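Local coordinates for SIRV coat protein (Sulfolobus islandicus rudivirus 1 variant YNP, PDB 3F2E) that probably coats the genome of a rod-shaped archaeal virus, its C-terminal domain folding as a four-helix bundle, at residues Leu52-Lys60 with Thr78-Val89. Residues are numbered along the deposited sequence; the frame is centred on the assembly and turned at random. Where two conformers were deposited one is given.
Sequences LVNMINGLK and TDIITGSPTGYV
Lys60 reaches from helix 50-67 to Pro85 and, through a water, to Thr86, its ammonium gripping the loop by direct and water-mediated bonds at once. The setting is a four-helix bundle in which the stretches 52-60 and 78-82 of helices 50-67 and 71-82 run roughly antiparallel, at 150°, their axes 13.3 Å apart at closest approach; the tail after helix 71-82 doubles back to pack on helix 50-67, an example of how the residues after a last helix can bridge two helices whose axes lie far apart. Extended beyond CG, the lysine chain passes Thr78 at about a right angle and brings NZ to the Pro85 carbonyl oxygen, 2.8 Å away and on a lone pair in the carbonyl plane. NZ also pairs with Asp75 in a salt bridge, so the charge of this partly exposed lysine is probably well compensated. Thr78 turns its own hydroxyl to the carbonyl of Leu74, while its CG2 meets Ile56 CG2 tip to tip at 4.0 Å.

Deeper in, Ile56 sends CD1 against the bare CA of Gly87 at 3.8 Å. With CG1 beside the backbone N (chi1 -66°) and the chain then extended, this methyl lies against Gly87, which has positive phi and closes the type I beta turn begun at Ser84. Beyond it, Leu52 CD2 lies 4.1 Å from Val89 CG2, and Val53 CG2 abuts the Gly87 carbonyl oxygen. One water completes the join: it donates to Asn57 OD1 and to Thr86 O, and accepts from Lys60 NZ at 2.8 Å.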
ATOM      1  N   LEU A  52      -7.603  10.396  -4.396  1.00 14.21           N
ATOM      2  CA  LEU A  52      -6.712   9.257  -4.189  1.00 11.39           C
ATOM      3  C   LEU A  52      -6.044   9.345  -2.815  1.00 13.48           C
ATOM      4  O   LEU A  52      -5.939   8.345  -2.108  1.00 13.14           O
ATOM      5  CB  LEU A  52      -5.653   9.195  -5.290  1.00 14.38           C
ATOM      6  CG  LEU A  52      -4.614   8.080  -5.153  1.00 14.00           C
ATOM      7  CD1 LEU A  52      -5.285   6.714  -5.206  1.00 14.94           C
ATOM      8  CD2 LEU A  52      -3.558   8.212  -6.246  1.00 14.32           C
ATOM      9  N   VAL A  53      -5.591  10.543  -2.442  1.00 12.52           N
ATOM     10  CA  VAL A  53      -4.973  10.752  -1.127  1.00 12.99           C
ATOM     11  C   VAL A  53      -5.955  10.450   0.017  1.00 13.80           C
ATOM     12  O   VAL A  53      -5.573   9.847   1.022  1.00 13.24           O
ATOM     13  CB  VAL A  53      -4.378  12.181  -1.003  1.00 11.43           C
ATOM     14  CG1 VAL A  53      -3.866  12.443   0.412  1.00 14.23           C
ATOM     15  CG2 VAL A  53      -3.264  12.368  -2.034  1.00 14.50           C
ATOM     16  N   ASN A  54      -7.217  10.859  -0.138  1.00 12.19           N
ATOM     17  CA  ASN A  54      -8.262  10.473   0.815  1.00 13.58           C
ATOM     18  C   ASN A  54      -8.330   8.952   0.963  1.00 12.04           C
ATOM     19  O   ASN A  54      -8.304   8.420   2.077  1.00 12.91           O
ATOM     20  CB  ASN A  54      -9.639  10.986   0.368  1.00 13.77           C
ATOM     21  CG  ASN A  54      -9.859  12.460   0.685  1.00 17.20           C
ATOM     22  OD1 ASN A  54     -10.522  13.176  -0.072  1.00 21.34           O
ATOM     23  ND2 ASN A  54      -9.322  12.912   1.802  1.00 17.85           N
ATOM     24  N   MET A  55      -8.426   8.261  -0.168  1.00 13.16           N
ATOM     25  CA  MET A  55      -8.543   6.806  -0.170  1.00 12.01           C
ATOM     26  C   MET A  55      -7.342   6.152   0.510  1.00 12.73           C
ATOM     27  O   MET A  55      -7.504   5.266   1.349  1.00 13.54           O
ATOM     28  CB  MET A  55      -8.696   6.295  -1.606  1.00 12.78           C
ATOM     29  CG  MET A  55      -9.083   4.832  -1.744  1.00 17.44           C
ATOM     30  SD  MET A  55     -10.736   4.464  -1.097  1.00 19.90           S
ATOM     31  CE  MET A  55     -10.273   3.334   0.189  0.53 23.96           C
ATOM     32  N   ILE A  56      -6.140   6.593   0.152  1.00 12.41           N
ATOM     33  CA  ILE A  56      -4.933   6.014   0.734  1.00 14.55           C
ATOM     34  C   ILE A  56      -4.837   6.283   2.238  1.00 15.38           C
ATOM     35  O   ILE A  56      -4.562   5.368   3.022  1.00 13.31           O
ATOM     36  CB  ILE A  56      -3.664   6.483  -0.008  1.00 14.02           C
ATOM     37  CG1 ILE A  56      -3.684   5.935  -1.439  1.00 14.93           C
ATOM     38  CG2 ILE A  56      -2.417   6.012   0.721  1.00 17.25           C
ATOM     39  CD1 ILE A  56      -2.596   6.504  -2.341  1.00 16.03           C
ATOM     40  N   ASN A  57      -5.090   7.525   2.646  1.00 12.65           N
ATOM     41  CA  ASN A  57      -5.092   7.864   4.066  1.00 12.90           C
ATOM     42  C   ASN A  57      -6.099   7.013   4.856  1.00 13.60           C
ATOM     43  O   ASN A  57      -5.804   6.548   5.964  1.00 13.78           O
ATOM     44  CB  ASN A  57      -5.374   9.358   4.269  1.00 13.88           C
ATOM     45  CG  ASN A  57      -4.146  10.227   4.032  1.00 15.93           C
ATOM     46  OD1 ASN A  57      -3.009   9.764   4.139  1.00 17.73           O
ATOM     47  ND2 ASN A  57      -4.373  11.504   3.717  1.00 16.45           N
ATOM     48  N   GLY A  58      -7.285   6.814   4.284  1.00 12.55           N
ATOM     49  CA  GLY A  58      -8.314   5.994   4.917  1.00 12.52           C
ATOM     50  C   GLY A  58      -7.885   4.542   5.060  1.00 13.67           C
ATOM     51  O   GLY A  58      -8.043   3.942   6.128  1.00 15.35           O
ATOM     52  N   LEU A  59      -7.329   3.980   3.988  1.00 11.79           N
ATOM     53  CA  LEU A  59      -6.867   2.591   4.006  1.00 11.47           C
ATOM     54  C   LEU A  59      -5.757   2.401   5.039  1.00 14.59           C
ATOM     55  O   LEU A  59      -5.739   1.402   5.758  1.00 12.88           O
ATOM     56  CB  LEU A  59      -6.374   2.157   2.619  1.00 13.78           C
ATOM     57  CG  LEU A  59      -7.427   1.982   1.519  1.00 13.74           C
ATOM     58  CD1 LEU A  59      -6.766   1.792   0.169  1.00 16.43           C
ATOM     59  CD2 LEU A  59      -8.365   0.814   1.844  1.00 16.36           C
ATOM     60  N   LYS A  60      -4.823   3.354   5.106  1.00 13.44           N
ATOM     61  CA  LYS A  60      -3.730   3.271   6.083  1.00 11.22           C
ATOM     62  C   LYS A  60      -4.291   3.181   7.498  1.00 14.06           C
ATOM     63  O   LYS A  60      -3.961   2.267   8.262  1.00 14.25           O
ATOM     64  CB  LYS A  60      -2.794   4.476   5.972  1.00 12.35           C
ATOM     65  CG  LYS A  60      -1.835   4.436   4.778  1.00 13.00           C
ATOM     66  CD  LYS A  60      -1.036   5.727   4.693  1.00 14.07           C
ATOM     67  CE  LYS A  60       0.029   5.673   3.606  1.00 14.29           C
ATOM     68  NZ  LYS A  60       0.711   7.010   3.497  1.00 13.04           N
ATOM     69  N   THR A  78       3.014   2.010  -0.303  1.00 13.57           N
ATOM     70  CA  THR A  78       2.402   3.111  -1.044  1.00 15.19           C
ATOM     71  C   THR A  78       3.420   3.732  -2.003  1.00 16.10           C
ATOM     72  O   THR A  78       3.116   4.029  -3.163  1.00 14.30           O
ATOM     73  CB  THR A  78       1.848   4.184  -0.087  1.00 14.04           C
ATOM     74  OG1 THR A  78       0.907   3.581   0.819  1.00 13.86           O
ATOM     75  CG2 THR A  78       1.162   5.305  -0.875  1.00 15.46           C
ATOM     76  N   ASP A  79       4.644   3.894  -1.516  1.00 13.22           N
ATOM     77  CA  ASP A  79       5.704   4.500  -2.307  1.00 15.12           C
ATOM     78  C   ASP A  79       6.066   3.689  -3.556  1.00 16.43           C
ATOM     79  O   ASP A  79       6.244   4.249  -4.642  1.00 16.21           O
ATOM     80  CB  ASP A  79       6.958   4.699  -1.461  1.00 14.48           C
ATOM     81  CG  ASP A  79       8.088   5.324  -2.260  1.00 22.68           C
ATOM     82  OD1 ASP A  79       7.994   6.532  -2.571  1.00 20.19           O
ATOM     83  OD2 ASP A  79       9.052   4.597  -2.603  1.00 21.69           O
ATOM     84  N   ILE A  80       6.190   2.373  -3.406  1.00 13.89           N
ATOM     85  CA  ILE A  80       6.639   1.552  -4.533  1.00 15.71           C
ATOM     86  C   ILE A  80       5.540   1.430  -5.594  1.00 18.25           C
ATOM     87  O   ILE A  80       5.817   1.273  -6.781  1.00 18.92           O
ATOM     88  CB  ILE A  80       7.182   0.166  -4.069  1.00 15.74           C
ATOM     89  CG1 ILE A  80       8.090  -0.438  -5.147  1.00 21.50           C
ATOM     90  CG2 ILE A  80       6.053  -0.781  -3.691  1.00 18.57           C
ATOM     91  CD1 ILE A  80       8.966  -1.578  -4.652  1.00 22.46           C
ATOM     92  N   ILE A  81       4.286   1.548  -5.165  1.00 14.44           N
ATOM     93  CA  ILE A  81       3.163   1.469  -6.093  1.00 19.35           C
ATOM     94  C   ILE A  81       2.843   2.794  -6.798  1.00 17.94           C
ATOM     95  O   ILE A  81       2.599   2.811  -8.011  1.00 19.88           O
ATOM     96  CB  ILE A  81       1.897   0.915  -5.398  1.00 18.27           C
ATOM     97  CG1 ILE A  81       2.142  -0.520  -4.928  1.00 18.44           C
ATOM     98  CG2 ILE A  81       0.701   0.958  -6.349  1.00 19.97           C
ATOM     99  CD1 ILE A  81       1.039  -1.077  -4.037  1.00 18.92           C
ATOM    100  N   THR A  82       2.871   3.899  -6.054  1.00 16.80           N
ATOM    101  CA  THR A  82       2.452   5.203  -6.584  1.00 17.73           C
ATOM    102  C   THR A  82       3.584   6.181  -6.897  1.00 18.80           C
ATOM    103  O   THR A  82       3.387   7.133  -7.655  1.00 18.26           O
ATOM    104  CB  THR A  82       1.496   5.934  -5.613  1.00 18.47           C
ATOM    105  OG1 THR A  82       2.240   6.443  -4.498  1.00 18.79           O
ATOM    106  CG2 THR A  82       0.405   5.003  -5.124  1.00 18.55           C
ATOM    107  N   GLY A  83       4.752   5.967  -6.292  1.00 17.88           N
ATOM    108  CA  GLY A  83       5.871   6.886  -6.433  1.00 19.28           C
ATOM    109  C   GLY A  83       6.074   7.829  -5.252  1.00 19.79           C
ATOM    110  O   GLY A  83       7.072   8.555  -5.193  1.00 21.74           O
ATOM    111  N   SER A  84       5.122   7.825  -4.317  0.75 16.25           N
ATOM    112  CA  SER A  84       5.165   8.682  -3.128  0.75 16.99           C
ATOM    113  C   SER A  84       4.661   7.900  -1.914  0.75 14.46           C
ATOM    114  O   SER A  84       3.697   7.149  -2.030  0.75 16.29           O
ATOM    115  CB  SER A  84       4.285   9.922  -3.335  0.75 16.93           C
ATOM    116  OG  SER A  84       4.042  10.607  -2.113  0.75 15.99           O
ATOM    117  N   PRO A  85       5.319   8.061  -0.753  1.00 15.05           N
ATOM    118  CA  PRO A  85       4.914   7.346   0.465  1.00 15.56           C
ATOM    119  C   PRO A  85       3.544   7.788   0.950  1.00 18.39           C
ATOM    120  O   PRO A  85       2.878   7.046   1.682  1.00 17.55           O
ATOM    121  CB  PRO A  85       5.976   7.772   1.484  1.00 20.32           C
ATOM    122  CG  PRO A  85       6.499   9.078   0.943  1.00 24.62           C
ATOM    123  CD  PRO A  85       6.542   8.849  -0.529  1.00 20.70           C
ATOM    124  N   THR A  86       3.132   8.991   0.553  1.00 17.05           N
ATOM    125  CA  THR A  86       1.862   9.545   1.015  1.00 19.58           C
ATOM    126  C   THR A  86       0.840   9.650  -0.115  1.00 21.99           C
ATOM    127  O   THR A  86      -0.237  10.227   0.063  1.00 23.58           O
ATOM    128  CB  THR A  86       2.050  10.908   1.723  1.00 17.46           C
ATOM    129  OG1 THR A  86       3.014  11.700   1.011  1.00 22.95           O
ATOM    130  CG2 THR A  86       2.535  10.692   3.157  1.00 24.23           C
ATOM    131  N   GLY A  87       1.191   9.092  -1.275  1.00 20.02           N
ATOM    132  CA  GLY A  87       0.269   8.947  -2.391  1.00 18.51           C
ATOM    133  C   GLY A  87       0.102  10.121  -3.352  1.00 18.95           C
ATOM    134  O   GLY A  87      -0.830  10.130  -4.159  1.00 17.98           O
ATOM    135  N   TYR A  88       0.991  11.108  -3.280  1.00 17.31           N
ATOM    136  CA  TYR A  88       0.960  12.202  -4.245  1.00 18.06           C
ATOM    137  C   TYR A  88       1.322  11.705  -5.639  1.00 17.22           C
ATOM    138  O   TYR A  88       2.379  11.108  -5.841  1.00 18.13           O
ATOM    139  CB  TYR A  88       1.922  13.327  -3.858  1.00 16.36           C
ATOM    140  CG  TYR A  88       2.057  14.365  -4.953  1.00 17.97           C
ATOM    141  CD1 TYR A  88       1.038  15.278  -5.199  1.00 16.52           C
ATOM    142  CD2 TYR A  88       3.189  14.413  -5.756  1.00 24.01           C
ATOM    143  CE1 TYR A  88       1.151  16.226  -6.198  1.00 18.09           C
ATOM    144  CE2 TYR A  88       3.310  15.354  -6.767  1.00 27.74           C
ATOM    145  CZ  TYR A  88       2.287  16.258  -6.981  1.00 24.97           C
ATOM    146  OH  TYR A  88       2.406  17.193  -7.984  1.00 26.84           O
ATOM    147  N   VAL A  89       0.432  11.962  -6.592  1.00 15.68           N
ATOM    148  CA  VAL A  89       0.655  11.637  -7.991  1.00 18.70           C
ATOM    149  C   VAL A  89       0.219  12.841  -8.817  1.00 21.73           C
ATOM    150  O   VAL A  89      -0.889  13.350  -8.642  1.00 20.83           O
ATOM    151  CB  VAL A  89      -0.165  10.405  -8.419  1.00 21.70           C
ATOM    152  CG1 VAL A  89      -0.000  10.140  -9.909  1.00 25.25           C
ATOM    153  CG2 VAL A  89       0.235   9.182  -7.591  1.00 19.96           C
TER
HETATM  154  O   HOH W   1      -1.146   8.843   2.356  1.00 23.66           O